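Local coordinates for Lmo0488 protein (Listeria monocytogenes serovar 1/2a, PDB 5TED), which probably activates transcription of protocatechuate biosynthesis genes as a LysR-type regulator, here represented by its effector-binding domain with shikimate bound, at residues His16-Pro19 with Glu20-Asn24; Arg115-Ile118 with Asp119-Ala123; Asn186-Ile189 with Ser190-Ser193. All blocks are in the same frame, centred on the assembly; numbering follows the deposited sequence.

Contact 1. Residues His16-Pro19 with Glu20-Asn24; sequences HTVP and ELVQN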
loop_
_atom_site.group_PDB
_atom_site.type_symbol
_atom_site.label_atom_id
_atom_site.label_comp_id
_atom_site.label_asym_id
_atom_site.label_seq_id
_atom_site.Cartn_x
_atom_site.Cartn_y
_atom_site.Cartn_z
ATOM N N HIS A 16 9.772 4.088 5.738
ATOM C CA HIS A 16 10.942 4.568 6.474
ATOM C C HIS A 16 10.693 4.918 7.934
ATOM O O HIS A 16 11.553 4.648 8.783
ATOM C CB HIS A 16 11.525 5.808 5.801
ATOM C CG HIS A 16 11.853 5.604 4.353
ATOM N ND1 HIS A 16 12.960 4.901 3.928
ATOM C CD2 HIS A 16 11.187 5.972 3.231
ATOM C CE1 HIS A 16 12.968 4.853 2.606
ATOM N NE2 HIS A 16 11.907 5.501 2.158
ATOM N N THR A 17 9.570 5.576 8.239
ATOM C CA THR A 17 9.394 6.127 9.584
ATOM C C THR A 17 9.222 5.029 10.626
ATOM O O THR A 17 9.927 5.017 11.641
ATOM C CB THR A 17 8.223 7.112 9.612
ATOM O OG1 THR A 17 8.570 8.253 8.814
ATOM C CG2 THR A 17 7.953 7.580 11.051
ATOM N N VAL A 18 8.281 4.106 10.414
ATOM C CA VAL A 18 8.117 3.000 11.363
ATOM C C VAL A 18 9.378 2.149 11.458
ATOM O O VAL A 18 9.827 1.876 12.583
ATOM C CB VAL A 18 6.862 2.182 11.014
ATOM C CG1 VAL A 18 6.894 0.840 11.694
ATOM C CG2 VAL A 18 5.635 2.947 11.462
ATOM N N PRO A 19 10.013 1.735 10.351
ATOM C CA PRO A 19 11.294 1.010 10.456
ATOM C C PRO A 19 12.337 1.744 11.284
ATOM O O PRO A 19 13.022 1.123 12.109
ATOM C CB PRO A 19 11.743 0.902 8.988
ATOM C CG PRO A 19 10.440 0.895 8.204
ATOM C CD PRO A 19 9.555 1.859 8.952
ATOM N N GLU A 20 12.463 3.063 11.091
ATOM C CA GLU A 20 13.439 3.846 11.849
ATOM C C GLU A 20 13.130 3.831 13.341
ATOM O O GLU A 20 14.031 3.672 14.175
ATOM C CB GLU A 20 13.467 5.286 11.330
ATOM C CG GLU A 20 14.592 6.161 11.983
ATOM C CD GLU A 20 14.707 7.563 11.365
ATOM O OE1 GLU A 20 14.031 7.834 10.353
ATOM O OE2 GLU A 20 15.484 8.393 11.888
ATOM N N LEU A 21 11.860 4.014 13.696
ATOM C CA LEU A 21 11.446 3.975 15.098
ATOM C C LEU A 21 11.670 2.595 15.708
ATOM O O LEU A 21 12.199 2.470 16.820
ATOM C CB LEU A 21 9.965 4.366 15.200
ATOM C CG LEU A 21 9.628 5.837 14.950
ATOM C CD1 LEU A 21 8.144 6.023 14.861
ATOM C CD2 LEU A 21 10.182 6.716 16.095
ATOM N N VAL A 22 11.263 1.542 14.998
ATOM C CA VAL A 22 11.373 0.187 15.542
ATOM C C VAL A 22 12.831 -0.217 15.692
ATOM O O VAL A 22 13.234 -0.794 16.709
ATOM C CB VAL A 22 10.618 -0.798 14.640
ATOM C CG1 VAL A 22 11.046 -2.228 14.951
ATOM C CG2 VAL A 22 9.103 -0.636 14.829
ATOM N N GLN A 23 13.649 0.085 14.687
ATOM C CA GLN A 23 15.058 -0.279 14.755
ATOM C C GLN A 23 15.744 0.424 15.928
ATOM O O GLN A 23 16.471 -0.208 16.702
ATOM C CB GLN A 23 15.741 0.042 13.419
ATOM C CG GLN A 23 17.144 -0.553 13.262
ATOM C CD GLN A 23 18.203 0.246 13.975
ATOM O OE1 GLN A 23 18.154 1.470 14.003
ATOM N NE2 GLN A 23 19.176 -0.443 14.547
ATOM N N ASN A 24 15.508 1.733 16.088
ATOM C CA ASN A 24 16.155 2.465 17.175
ATOM C C ASN A 24 15.602 2.051 18.538
ATOM O O ASN A 24 16.367 1.884 19.498
ATOM C CB ASN A 24 16.004 3.974 16.961
ATOM C CG ASN A 24 17.047 4.539 15.999
ATOM O OD1 ASN A 24 18.174 4.820 16.410
ATOM N ND2 ASN A 24 16.685 4.708 14.725
HETATM O O HOH W 1 12.061 8.093 8.641
#

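Contact 2. Residues Arg115-Ile118 with Asp119-Ala123; sequences RPLI and DSLFA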
loop_
_atom_site.group_PDB
_atom_site.type_symbol
_atom_site.label_atom_id
_atom_site.label_comp_id
_atom_site.label_asym_id
_atom_site.label_seq_id
_atom_site.Cartn_x
_atom_site.Cartn_y
_atom_site.Cartn_z
ATOM N N ARG A 115 -7.604 14.336 3.783
ATOM C CA ARG A 115 -8.576 15.125 3.029
ATOM C C ARG A 115 -8.996 16.422 3.713
ATOM O O ARG A 115 -9.193 17.424 3.017
ATOM C CB ARG A 115 -9.811 14.283 2.701
ATOM C CG ARG A 115 -9.624 13.397 1.460
ATOM C CD ARG A 115 -9.622 14.205 0.169
ATOM N NE ARG A 115 -10.851 14.981 0.067
ATOM C CZ ARG A 115 -12.028 14.441 -0.229
ATOM N NH1 ARG A 115 -12.118 13.135 -0.469
ATOM N NH2 ARG A 115 -13.114 15.205 -0.278
ATOM N N PRO A 116 -9.141 16.477 5.046
ATOM C CA PRO A 116 -9.425 17.781 5.678
ATOM C C PRO A 116 -8.436 18.874 5.298
ATOM O O PRO A 116 -8.852 19.967 4.896
ATOM C CB PRO A 116 -9.392 17.451 7.174
ATOM C CG PRO A 116 -9.865 16.039 7.234
ATOM C CD PRO A 116 -9.266 15.367 6.012
ATOM N N LEU A 117 -7.132 18.609 5.407
ATOM C CA LEU A 117 -6.131 19.593 4.996
ATOM C C LEU A 117 -6.251 19.925 3.513
ATOM O O LEU A 117 -6.291 21.101 3.124
ATOM C CB LEU A 117 -4.725 19.077 5.321
ATOM C CG LEU A 117 -3.545 19.921 4.839
ATOM C CD1 LEU A 117 -3.677 21.356 5.343
ATOM C CD2 LEU A 117 -2.216 19.336 5.281
ATOM N N ILE A 118 -6.291 18.902 2.662
ATOM C CA ILE A 118 -6.343 19.147 1.223
ATOM C C ILE A 118 -7.581 19.961 0.866
ATOM O O ILE A 118 -7.495 20.973 0.159
ATOM C CB ILE A 118 -6.284 17.821 0.440
ATOM C CG1 ILE A 118 -4.874 17.224 0.491
ATOM C CG2 ILE A 118 -6.750 18.043 -1.010
ATOM C CD1 ILE A 118 -4.810 15.746 0.107
ATOM N N ASP A 119 -8.754 19.534 1.345
ATOM C CA ASP A 119 -9.974 20.277 1.032
ATOM C C ASP A 119 -9.884 21.720 1.519
ATOM O O ASP A 119 -10.382 22.642 0.857
ATOM C CB ASP A 119 -11.195 19.588 1.651
ATOM C CG ASP A 119 -11.502 18.241 1.008
ATOM O OD1 ASP A 119 -10.906 17.918 -0.041
ATOM O OD2 ASP A 119 -12.325 17.494 1.569
ATOM N N SER A 120 -9.271 21.942 2.682
ATOM C CA SER A 120 -9.185 23.314 3.166
ATOM C C SER A 120 -8.269 24.157 2.287
ATOM O O SER A 120 -8.549 25.341 2.065
ATOM C CB SER A 120 -8.730 23.345 4.627
ATOM O OG SER A 120 -7.336 23.134 4.747
ATOM N N LEU A 121 -7.212 23.561 1.729
ATOM C CA LEU A 121 -6.332 24.306 0.833
ATOM C C LEU A 121 -7.082 24.769 -0.415
ATOM O O LEU A 121 -6.906 25.905 -0.868
ATOM C CB LEU A 121 -5.128 23.444 0.446
ATOM C CG LEU A 121 -4.187 23.004 1.571
ATOM C CD1 LEU A 121 -2.992 22.211 1.017
ATOM C CD2 LEU A 121 -3.714 24.229 2.318
ATOM N N PHE A 122 -7.911 23.896 -0.992
ATOM C CA PHE A 122 -8.682 24.287 -2.170
ATOM C C PHE A 122 -9.774 25.281 -1.807
ATOM O O PHE A 122 -10.058 26.209 -2.574
ATOM C CB PHE A 122 -9.305 23.057 -2.851
ATOM C CG PHE A 122 -8.331 22.233 -3.649
ATOM C CD1 PHE A 122 -7.783 22.724 -4.827
ATOM C CD2 PHE A 122 -7.996 20.944 -3.243
ATOM C CE1 PHE A 122 -6.873 21.965 -5.560
ATOM C CE2 PHE A 122 -7.102 20.165 -3.980
ATOM C CZ PHE A 122 -6.543 20.676 -5.145
ATOM N N ALA A 123 -10.415 25.093 -0.653
ATOM C CA ALA A 123 -11.428 26.052 -0.224
ATOM C C ALA A 123 -10.803 27.413 0.069
ATOM O O ALA A 123 -11.404 28.455 -0.219
ATOM C CB ALA A 123 -12.178 25.514 0.991
#

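Contact 3. Residues Asn186-Ile189 with Ser190-Ser193; sequences NHYI and SPAS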
loop_
_atom_site.group_PDB
_atom_site.type_symbol
_atom_site.label_atom_id
_atom_site.label_comp_id
_atom_site.label_asym_id
_atom_site.label_seq_id
_atom_site.Cartn_x
_atom_site.Cartn_y
_atom_site.Cartn_z
ATOM N N ASN A 186 -6.763 8.133 28.770
ATOM C CA ASN A 186 -7.030 7.660 30.135
ATOM C C ASN A 186 -7.218 6.144 30.202
ATOM O O ASN A 186 -7.865 5.626 31.109
ATOM C CB ASN A 186 -8.256 8.361 30.739
ATOM C CG ASN A 186 -8.119 9.873 30.776
ATOM O OD1 ASN A 186 -7.075 10.412 31.146
ATOM N ND2 ASN A 186 -9.191 10.568 30.411
ATOM N N HIS A 187 -6.560 5.405 29.326
ATOM C CA HIS A 187 -6.750 3.970 29.218
ATOM C C HIS A 187 -5.474 3.269 29.664
ATOM O O HIS A 187 -4.370 3.791 29.479
ATOM C CB HIS A 187 -7.066 3.578 27.775
ATOM C CG HIS A 187 -7.560 2.176 27.627
ATOM N ND1 HIS A 187 -6.725 1.118 27.346
ATOM C CD2 HIS A 187 -8.808 1.661 27.702
ATOM C CE1 HIS A 187 -7.433 0.005 27.281
ATOM N NE2 HIS A 187 -8.702 0.309 27.485
ATOM N N TYR A 188 -5.627 2.091 30.264
ATOM C CA TYR A 188 -4.454 1.307 30.615
ATOM C C TYR A 188 -3.595 1.088 29.376
ATOM O O TYR A 188 -4.106 0.744 28.305
ATOM C CB TYR A 188 -4.843 -0.044 31.228
ATOM C CG TYR A 188 -3.632 -0.936 31.427
ATOM C CD1 TYR A 188 -2.779 -0.754 32.512
ATOM C CD2 TYR A 188 -3.325 -1.938 30.517
ATOM C CE1 TYR A 188 -1.668 -1.549 32.691
ATOM C CE2 TYR A 188 -2.209 -2.731 30.681
ATOM C CZ TYR A 188 -1.391 -2.539 31.771
ATOM O OH TYR A 188 -0.283 -3.333 31.928
ATOM N N ILE A 189 -2.290 1.295 29.522
ATOM C CA ILE A 189 -1.327 1.050 28.455
ATOM C C ILE A 189 -0.248 0.135 29.024
ATOM O O ILE A 189 0.197 0.324 30.160
ATOM C CB ILE A 189 -0.739 2.378 27.914
ATOM C CG1 ILE A 189 0.076 2.165 26.643
ATOM C CG2 ILE A 189 0.127 3.059 28.961
ATOM C CD1 ILE A 189 0.576 3.481 25.992
ATOM N N SER A 190 0.133 -0.892 28.262
ATOM C CA SER A 190 1.078 -1.882 28.760
ATOM C C SER A 190 2.469 -1.274 28.935
ATOM O O SER A 190 2.788 -0.245 28.336
ATOM C CB SER A 190 1.172 -3.064 27.808
ATOM O OG SER A 190 1.986 -2.766 26.689
ATOM N N PRO A 191 3.320 -1.896 29.759
ATOM C CA PRO A 191 4.676 -1.357 29.921
ATOM C C PRO A 191 5.425 -1.236 28.604
ATOM O O PRO A 191 6.108 -0.230 28.382
ATOM C CB PRO A 191 5.329 -2.356 30.886
ATOM C CG PRO A 191 4.173 -2.902 31.680
ATOM C CD PRO A 191 3.053 -3.010 30.693
ATOM N N ALA A 192 5.313 -2.234 27.719
ATOM C CA ALA A 192 5.976 -2.160 26.418
ATOM C C ALA A 192 5.403 -1.038 25.562
ATOM O O ALA A 192 6.159 -0.262 24.957
ATOM C CB ALA A 192 5.851 -3.503 25.689
ATOM N N SER A 193 4.065 -0.928 25.500
ATOM C CA SER A 193 3.445 0.106 24.669
ATOM C C SER A 193 3.789 1.489 25.181
ATOM O O SER A 193 4.040 2.406 24.392
ATOM C CB SER A 193 1.921 -0.051 24.616
ATOM O OG SER A 193 1.551 -1.253 23.977
#

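Contact 1. Residues His16-Pro19 with Glu20-Asn24
E20 meets the preceding turn directly at its backbone N and CB, and only through a water at its tip. Its CB lies 3.2 Å from H16 O, the same carbonyl that accepts from E20 N at 2.9 Å. With CG anti to the backbone N (chi1 -174°) the chain runs out extended, and the carboxylate ends beside a water that donates to E20 OE1 at 2.6 Å and lies at weak bonding distance, 3.5 Å, from T17 OG1. The other oxygen, OE2, is hydrogen-bonded to the Y203 hydroxyl on helix 191-208, so one carboxylate links the first turn of its own helix to a neighbouring helix.

Further along, E20 O accepts twice from N24: the backbone N and the side-chain ND2 reach it from opposite faces of the carbonyl plane, and ND2 donates at 2.9 Å, with E20 O almost in the plane of the N24 amide. On another flank the contact is apolar. T17 CG2 and L21 CD1 lie side by side at 4.1 Å, and V18 CG1 meets V22 CG2 at the same separation, both valines also resting on F38 of strand 35-41. P19 and V22 pack against G143 and Y149 of the second subunit.

H16 stands at the N-cap, and the i to i+4 bonds that follow open helix 17-26, the helical crossover of a right-handed beta-alpha-beta unit between parallel strands 4-10 and 35-41, as in periplasmic-binding-protein-like LysR effector domains.

Contact 2. Residues Arg115-Ile118 with Asp119-Ala123
D119 turns its carboxylate back along the helix to R115, which grips it side-on with two nitrogens. R115 NE donates to D119 OD1 at 2.9 Å, with the oxygen close to the guanidinium plane, while NH2 reaches the syn lone pair of D119 OD2 at 3.0 Å through a more bent bond of 137°. The two planes are turned 62° apart, so the pair is bidentate without being coplanar. Bends at chi2 and chi3 bring R115 NE and NH2 alongside the D119 carboxylate; NH1 is held by D110 and by the carbonyl of F108, a residue of the shikimate pocket.

S120 follows with a second kind of local bond. Its OG sits between the backbone N and the carbonyl carbon (chi1 78°) and donates to L117 O at 2.8 Å. That oxygen also takes L121 N, and so serves two donors.

All this belongs to helix 115-124, which crosses between parallel strands 104-108 and 130-135 in a beta-alpha-beta unit. L121 brings CG within 4.1 Å of L117 CD1, and both leucines lean on L79 and H175. F122 lies alongside I118 and points the same way, its CE2 3.7 Å from I118 CG2; the ring makes an edge-to-face contact with Y105, while I118 packs on F107 and F108 of strand 104-108.

Contact 3. Residues Asn186-Ile189 with Ser190-Ser193
The backbone approaches in extended form through Y188 and I189 and turns helical at P191, with S190 as the N-cap of helix 191-208. I189 carries the apolar part of the contact. Its CG1 meets S193 CB at 3.5 Å, and CD1, farther out, comes within 3.9 Å of S193 C, passing alongside the first turn; K194 and K197 of the same helix also touch this side chain.

Y188 reaches the cap from elsewhere. A chi1 of 173° swings the ring away from the backbone N, and it extends forward along the chain, placing OH 3.7 Å from S190 CA and 3.6 Å from P191 CD, the phenol and the pyrrolidine meeting at a slant. Behind it, H187 ND1 donates to Y188 O at 2.8 Å in a bent bond of 135°.

S190 OG accepts from S193 N at 3.0 Å, nearly straight at 165°, the capping bond of a helix start. Between the two segments the touching is van der Waals in kind: I189 carbons against S193 carbons, and the Y188 hydroxyl oxygen against carbons of S190 and P191. The directional bond of this helix start thus lies within 190-193, from S193 N to S190 OG, whereas I189 and Y188 add only undirected contact to it.

Overall arrangement
The three contacts show helix starts and turns held in different ways within one LysR effector-binding domain. Contacts 1 and 2 lie on opposite sides of the chain's centre, their own centres 29 Å apart, each on the helix of a separate beta-alpha-beta unit. Contact 2 is the nearer to shikimate: the R115 side chain is about 7 Å from the ligand, against about 12 Å for that of T17 in contact 1. Contacts 1 and 3 have centres 20 Å apart and are related through helix 191-208, which contact 3 begins and whose Y203 binds E20 of contact 1. Contacts 2 and 3 are farthest apart, with centres separated by 34 Å.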